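Local coordinates for protein hydrogenase maturation factor (Thermoanaerobacter tengcongensis, PDB 3VTH) that probably uses ATP and carbamoyl phosphate to carbamoylate the C-terminal cysteine of HypE during maturation of [NiFe]-hydrogenases, at residues A[116-121]-A[313-318]; A[128-133]-A[317-322]. All blocks are in the same frame, centred on the assembly; numbering follows the deposited sequence.

Contact 1 (A[116-121]-A[313-318]); sequences DCLREL and IHYLLM. With ZN (zinc ion), chain C.
Leu-118 of a Cys4 zinc finger lies over the ring of Tyr-315, on helix 312-320 of the YrdC-like (telomere recombination) region. CD1 of Leu-118 sits 3.6 Å from the centroid of the Tyr-315 ring and 15° off the ring normal, a CH-pi contact over one face, nearest to atom CD1 of the ring. The second methyl, CD2 of Leu-118, comes to 3.8 Å from CE1 of Tyr-315; it lies on the same face but is displaced outward past the CE1 rim. With CG anti to the backbone N (chi1 -172°), Leu-118 reaches across the tyrosine at about a right angle. This partly exposed pair is the tight part. The buried side meets at longer range: Leu-121, one turn on, brings CD2 to 4.1 Å from CB of Tyr-315, at the root of that side chain, and CD1 of Leu-121 stops 4.3 Å from CD2 of the buried Leu-316. No hydrogen bond spans the two helices, whose short-segment axes come no nearer than 11.4 Å and are inclined at 44°, so long side chains bridge the gap. The polar side of helix 115-121 faces away: Arg-119 is exposed, and Glu-120 forms salt bridges with Arg-177 and Arg-178. Cys-117 also faces off the contact, joining Cys-114, Cys-136 and Cys-139 round the zinc ion, to which its SG is bound at 2.3 Å.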
loop_
_atom_site.group_PDB
_atom_site.type_symbol
_atom_site.label_atom_id
_atom_site.label_comp_id
_atom_site.label_asym_id
_atom_site.label_seq_id
_atom_site.Cartn_x
_atom_site.Cartn_y
_atom_site.Cartn_z
ATOM N N ASP A 116 20.730 2.355 16.221
ATOM C CA ASP A 116 21.313 3.169 17.310
ATOM C C ASP A 116 20.320 3.400 18.446
ATOM O O ASP A 116 20.684 3.291 19.607
ATOM C CB ASP A 116 21.825 4.526 16.806
ATOM C CG ASP A 116 22.994 4.394 15.844
ATOM O OD1 ASP A 116 23.962 3.705 16.180
ATOM O OD2 ASP A 116 22.935 4.968 14.739
ATOM N N CYS A 117 19.073 3.726 18.110
ATOM C CA CYS A 117 18.041 3.898 19.136
ATOM C C CYS A 117 17.754 2.581 19.851
ATOM O O CYS A 117 17.549 2.570 21.055
ATOM C CB CYS A 117 16.745 4.470 18.545
ATOM S SG CYS A 117 16.884 6.241 18.144
ATOM N N LEU A 118 17.734 1.485 19.099
ATOM C CA LEU A 118 17.489 0.171 19.677
ATOM C C LEU A 118 18.577 -0.214 20.690
ATOM O O LEU A 118 18.272 -0.781 21.735
ATOM C CB LEU A 118 17.366 -0.898 18.581
ATOM C CG LEU A 118 16.918 -2.306 19.005
ATOM C CD1 LEU A 118 15.546 -2.255 19.644
ATOM C CD2 LEU A 118 16.896 -3.247 17.789
ATOM N N ARG A 119 19.832 0.092 20.368
ATOM C CA ARG A 119 20.950 -0.134 21.301
ATOM C C ARG A 119 20.755 0.679 22.582
ATOM O O ARG A 119 20.899 0.149 23.679
ATOM C CB ARG A 119 22.289 0.239 20.649
ATOM C CG ARG A 119 23.528 -0.211 21.436
ATOM C CD ARG A 119 24.772 0.648 21.137
ATOM N NE ARG A 119 24.952 0.880 19.706
ATOM C CZ ARG A 119 24.625 2.004 19.072
ATOM N NH1 ARG A 119 24.113 3.039 19.733
ATOM N NH2 ARG A 119 24.815 2.092 17.765
ATOM N N GLU A 120 20.429 1.964 22.434
ATOM C CA GLU A 120 20.167 2.824 23.591
ATOM C C GLU A 120 18.976 2.318 24.424
ATOM O O GLU A 120 19.064 2.230 25.645
ATOM C CB GLU A 120 19.967 4.283 23.156
ATOM C CG GLU A 120 21.261 4.968 22.646
ATOM C CD GLU A 120 21.031 6.347 22.017
ATOM O OE1 GLU A 120 22.019 6.977 21.581
ATOM O OE2 GLU A 120 19.876 6.803 21.917
ATOM N N LEU A 121 17.872 1.985 23.753
ATOM C CA LEU A 121 16.697 1.389 24.406
ATOM C C LEU A 121 17.027 0.189 25.317
ATOM O O LEU A 121 16.429 0.029 26.380
ATOM C CB LEU A 121 15.671 0.957 23.347
ATOM C CG LEU A 121 14.309 0.429 23.803
ATOM C CD1 LEU A 121 13.520 1.524 24.477
ATOM C CD2 LEU A 121 13.512 -0.153 22.602
ATOM N N ILE A 313 7.746 0.387 21.798
ATOM C CA ILE A 313 6.831 -0.413 22.621
ATOM C C ILE A 313 6.787 -1.900 22.220
ATOM O O ILE A 313 6.542 -2.760 23.068
ATOM C CB ILE A 313 5.389 0.157 22.672
ATOM C CG1 ILE A 313 4.818 0.358 21.258
ATOM C CG2 ILE A 313 5.364 1.472 23.489
ATOM C CD1 ILE A 313 3.277 0.397 21.207
ATOM N N HIS A 314 6.992 -2.191 20.931
ATOM C CA HIS A 314 6.940 -3.587 20.457
ATOM C C HIS A 314 8.148 -4.357 20.947
ATOM O O HIS A 314 8.017 -5.504 21.383
ATOM C CB HIS A 314 6.887 -3.688 18.925
ATOM C CG HIS A 314 5.807 -2.874 18.293
ATOM N ND1 HIS A 314 4.494 -2.916 18.712
ATOM C CD2 HIS A 314 5.841 -2.020 17.247
ATOM C CE1 HIS A 314 3.771 -2.100 17.968
ATOM N NE2 HIS A 314 4.563 -1.546 17.072
ATOM N N TYR A 315 9.325 -3.737 20.867
ATOM C CA TYR A 315 10.541 -4.368 21.380
ATOM C C TYR A 315 10.449 -4.617 22.873
ATOM O O TYR A 315 10.908 -5.655 23.369
ATOM C CB TYR A 315 11.778 -3.522 21.074
ATOM C CG TYR A 315 12.129 -3.452 19.608
ATOM C CD1 TYR A 315 12.909 -4.438 19.011
ATOM C CD2 TYR A 315 11.696 -2.379 18.817
ATOM C CE1 TYR A 315 13.249 -4.366 17.638
ATOM C CE2 TYR A 315 12.023 -2.300 17.467
ATOM C CZ TYR A 315 12.807 -3.292 16.894
ATOM O OH TYR A 315 13.128 -3.192 15.570
ATOM N N LEU A 316 9.873 -3.658 23.595
ATOM C CA LEU A 316 9.653 -3.814 25.032
ATOM C C LEU A 316 8.682 -4.966 25.331
ATOM O O LEU A 316 8.936 -5.810 26.197
ATOM C CB LEU A 316 9.151 -2.503 25.640
ATOM C CG LEU A 316 10.151 -1.330 25.665
ATOM C CD1 LEU A 316 9.472 -0.041 26.127
ATOM C CD2 LEU A 316 11.368 -1.639 26.512
ATOM N N LEU A 317 7.574 -5.000 24.602
ATOM C CA LEU A 317 6.577 -6.061 24.778
ATOM C C LEU A 317 7.178 -7.441 24.493
ATOM O O LEU A 317 6.919 -8.393 25.232
ATOM C CB LEU A 317 5.348 -5.805 23.889
ATOM C CG LEU A 317 4.159 -6.787 24.024
ATOM C CD1 LEU A 317 3.684 -6.911 25.513
ATOM C CD2 LEU A 317 3.006 -6.381 23.099
ATOM N N MET A 318 7.986 -7.526 23.432
ATOM C CA MET A 318 8.635 -8.771 23.016
ATOM C C MET A 318 9.560 -9.396 24.063
ATOM O O MET A 318 9.678 -10.621 24.125
ATOM C CB MET A 318 9.375 -8.593 21.676
ATOM C CG MET A 318 8.456 -8.465 20.445
ATOM S SD MET A 318 7.425 -9.942 20.278
ATOM C CE MET A 318 6.489 -9.575 18.800
HETATM ZN ZN ZN C . 16.809 6.286 15.856
#

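Contact 2 (A[128-133]-A[317-322]); sequences RYRYPF and LMEEID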
loop_
_atom_site.group_PDB
_atom_site.type_symbol
_atom_site.label_atom_id
_atom_site.label_comp_id
_atom_site.label_asym_id
_atom_site.label_seq_id
_atom_site.Cartn_x
_atom_site.Cartn_y
_atom_site.Cartn_z
ATOM N N ARG A 128 17.909 6.763 28.357
ATOM C CA ARG A 128 16.712 6.373 27.605
ATOM C C ARG A 128 16.445 4.867 27.616
ATOM O O ARG A 128 15.653 4.382 26.813
ATOM C CB ARG A 128 16.756 6.900 26.165
ATOM C CG ARG A 128 16.674 8.415 26.074
ATOM C CD ARG A 128 16.722 8.885 24.617
ATOM N NE ARG A 128 16.527 10.330 24.488
ATOM C CZ ARG A 128 17.492 11.245 24.582
ATOM N NH1 ARG A 128 18.746 10.886 24.818
ATOM N NH2 ARG A 128 17.192 12.532 24.431
ATOM N N TYR A 129 17.101 4.141 28.522
ATOM C CA TYR A 129 16.813 2.720 28.752
ATOM C C TYR A 129 15.318 2.507 28.924
ATOM O O TYR A 129 14.699 3.113 29.799
ATOM C CB TYR A 129 17.556 2.229 29.997
ATOM C CG TYR A 129 17.351 0.767 30.363
ATOM C CD1 TYR A 129 17.598 -0.257 29.438
ATOM C CD2 TYR A 129 16.952 0.410 31.649
ATOM C CE1 TYR A 129 17.430 -1.605 29.785
ATOM C CE2 TYR A 129 16.789 -0.937 32.013
ATOM C CZ TYR A 129 17.018 -1.934 31.066
ATOM O OH TYR A 129 16.861 -3.256 31.416
ATOM N N ARG A 130 14.742 1.681 28.050
ATOM C CA ARG A 130 13.316 1.320 28.100
ATOM C C ARG A 130 12.369 2.515 27.881
ATOM O O ARG A 130 11.176 2.420 28.148
ATOM C CB ARG A 130 12.975 0.560 29.406
ATOM C CG ARG A 130 13.784 -0.726 29.622
ATOM C CD ARG A 130 13.408 -1.440 30.956
ATOM N NE ARG A 130 11.959 -1.621 31.053
ATOM C CZ ARG A 130 11.278 -2.588 30.439
ATOM N NH1 ARG A 130 11.910 -3.492 29.695
ATOM N NH2 ARG A 130 9.957 -2.653 30.567
ATOM N N TYR A 131 12.891 3.626 27.368
ATOM C CA TYR A 131 12.047 4.762 27.020
ATOM C C TYR A 131 11.169 4.431 25.788
ATOM O O TYR A 131 11.685 4.191 24.694
ATOM C CB TYR A 131 12.897 6.031 26.825
ATOM C CG TYR A 131 12.142 7.231 26.310
ATOM C CD1 TYR A 131 12.554 7.878 25.157
ATOM C CD2 TYR A 131 11.018 7.726 26.983
ATOM C CE1 TYR A 131 11.879 8.997 24.675
ATOM C CE2 TYR A 131 10.320 8.837 26.489
ATOM C CZ TYR A 131 10.763 9.462 25.349
ATOM O OH TYR A 131 10.093 10.551 24.852
ATOM N N PRO A 132 9.836 4.388 25.978
ATOM C CA PRO A 132 8.902 3.838 24.975
ATOM C C PRO A 132 8.745 4.700 23.730
ATOM O O PRO A 132 8.079 4.282 22.786
ATOM C CB PRO A 132 7.565 3.792 25.736
ATOM C CG PRO A 132 7.937 3.913 27.183
ATOM C CD PRO A 132 9.117 4.810 27.191
ATOM N N PHE A 133 9.345 5.895 23.719
ATOM C CA PHE A 133 9.218 6.794 22.559
ATOM C C PHE A 133 10.564 7.256 22.004
ATOM O O PHE A 133 10.665 8.283 21.301
ATOM C CB PHE A 133 8.292 7.978 22.889
ATOM C CG PHE A 133 6.909 7.542 23.300
ATOM C CD1 PHE A 133 5.961 7.203 22.340
ATOM C CD2 PHE A 133 6.587 7.394 24.639
ATOM C CE1 PHE A 133 4.686 6.760 22.720
ATOM C CE2 PHE A 133 5.319 6.952 25.031
ATOM C CZ PHE A 133 4.374 6.637 24.078
ATOM N N LEU A 317 7.574 -5.000 24.602
ATOM C CA LEU A 317 6.577 -6.061 24.778
ATOM C C LEU A 317 7.178 -7.441 24.493
ATOM O O LEU A 317 6.919 -8.393 25.232
ATOM C CB LEU A 317 5.348 -5.805 23.889
ATOM C CG LEU A 317 4.159 -6.787 24.024
ATOM C CD1 LEU A 317 3.684 -6.911 25.513
ATOM C CD2 LEU A 317 3.006 -6.381 23.099
ATOM N N MET A 318 7.986 -7.526 23.432
ATOM C CA MET A 318 8.635 -8.771 23.016
ATOM C C MET A 318 9.560 -9.396 24.063
ATOM O O MET A 318 9.678 -10.621 24.125
ATOM C CB MET A 318 9.375 -8.593 21.676
ATOM C CG MET A 318 8.456 -8.465 20.445
ATOM S SD MET A 318 7.425 -9.942 20.278
ATOM C CE MET A 318 6.489 -9.575 18.800
ATOM N N GLU A 319 10.212 -8.578 24.887
ATOM C CA GLU A 319 10.968 -9.141 26.013
ATOM C C GLU A 319 10.059 -9.719 27.125
ATOM O O GLU A 319 10.526 -10.496 27.969
ATOM C CB GLU A 319 12.040 -8.171 26.570
ATOM C CG GLU A 319 11.855 -6.706 26.202
ATOM C CD GLU A 319 13.082 -5.823 26.462
ATOM O OE1 GLU A 319 13.469 -5.051 25.547
ATOM O OE2 GLU A 319 13.644 -5.880 27.571
ATOM N N GLU A 320 8.768 -9.371 27.109
ATOM C CA GLU A 320 7.839 -9.842 28.155
ATOM C C GLU A 320 7.013 -11.065 27.763
ATOM O O GLU A 320 6.592 -11.823 28.638
ATOM C CB GLU A 320 6.909 -8.721 28.649
ATOM C CG GLU A 320 7.601 -7.492 29.249
ATOM C CD GLU A 320 8.553 -7.818 30.398
ATOM O OE1 GLU A 320 8.216 -8.666 31.256
ATOM O OE2 GLU A 320 9.642 -7.202 30.455
ATOM N N ILE A 321 6.798 -11.265 26.458
ATOM C CA ILE A 321 6.011 -12.398 25.965
ATOM C C ILE A 321 6.882 -13.413 25.192
ATOM O O ILE A 321 7.945 -13.054 24.683
ATOM C CB ILE A 321 4.822 -11.911 25.083
ATOM C CG1 ILE A 321 5.326 -11.137 23.855
ATOM C CG2 ILE A 321 3.862 -11.038 25.894
ATOM C CD1 ILE A 321 4.236 -10.740 22.862
ATOM N N ASP A 322 6.442 -14.672 25.108
ATOM C CA ASP A 322 7.136 -15.668 24.269
ATOM C C ASP A 322 6.242 -16.257 23.158
ATOM O O ASP A 322 6.232 -17.476 22.922
ATOM C CB ASP A 322 7.746 -16.795 25.119
ATOM C CG ASP A 322 6.706 -17.556 25.931
ATOM O OD1 ASP A 322 5.489 -17.354 25.703
ATOM O OD2 ASP A 322 7.097 -18.366 26.799
HETATM O O HOH W 1 9.997 -4.974 28.646
#
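A single water bridges Arg-130 and Glu-320: it accepts from Arg-130 NH1 at 2.6 Å and donates to Glu-320 OE2 at 2.9 Å. The direct ion pair is weaker, a long salt bridge of 3.6 Å from Arg-130 NH1 to Glu-319 OE2. Both the water and this carboxylate oxygen lie at the edge of the guanidinium, although the Glu-319 carboxylate as a whole is turned 78° from the guanidinium plane. One terminal nitrogen thus serves two successive acidic side chains, Glu-319 directly and Glu-320 through the water. On the finger side, a type II beta turn from Arg-128 to Tyr-131, closed by Tyr-131 N to Arg-128 O at 2.9 Å, presents the arginine. The Arg-130 chain, already directed at the helix, bends at chi3 (51°). Its CG lies 3.6 Å above the plane of the neighbouring Tyr-129 ring, over the centre, which buttresses the aliphatic part of the chain. Beyond the charges, Arg-130 touches Leu-316, Pro-132 packs on Ile-313 and Leu-193, and Glu-320 rests against Lys-206 and Ala-209 of helix 204-213. One positive group set against two carboxylates, one bridged by water and the other at long range, probably gives a modest polar link between finger and YrdC-like region, at the edge of the interface and beside the apolar contacts.

The two contacts are neighbours, their centres 5 Å apart, and both end on helix 312-320. Their segments overlap there at Leu-317 and Met-318, which touch the finger in neither contact; Leu-317 packs on helix 204-213 instead. Along the chain, helix 115-121 comes first, then the turn at 128-133, both in the first HypF finger; about 180 residues later the helix of the YrdC-like region receives them in the same order, contact 1 nearer its start and contact 2 further along, at Glu-319 and Glu-320. The finger's two pieces are tied together by a probable backbone hydrogen bond, Arg-130 N to Leu-121 O at 2.9 Å. Apolar and charged patches therefore adjoin on one helix, docking the zinc finger against the YrdC-like region.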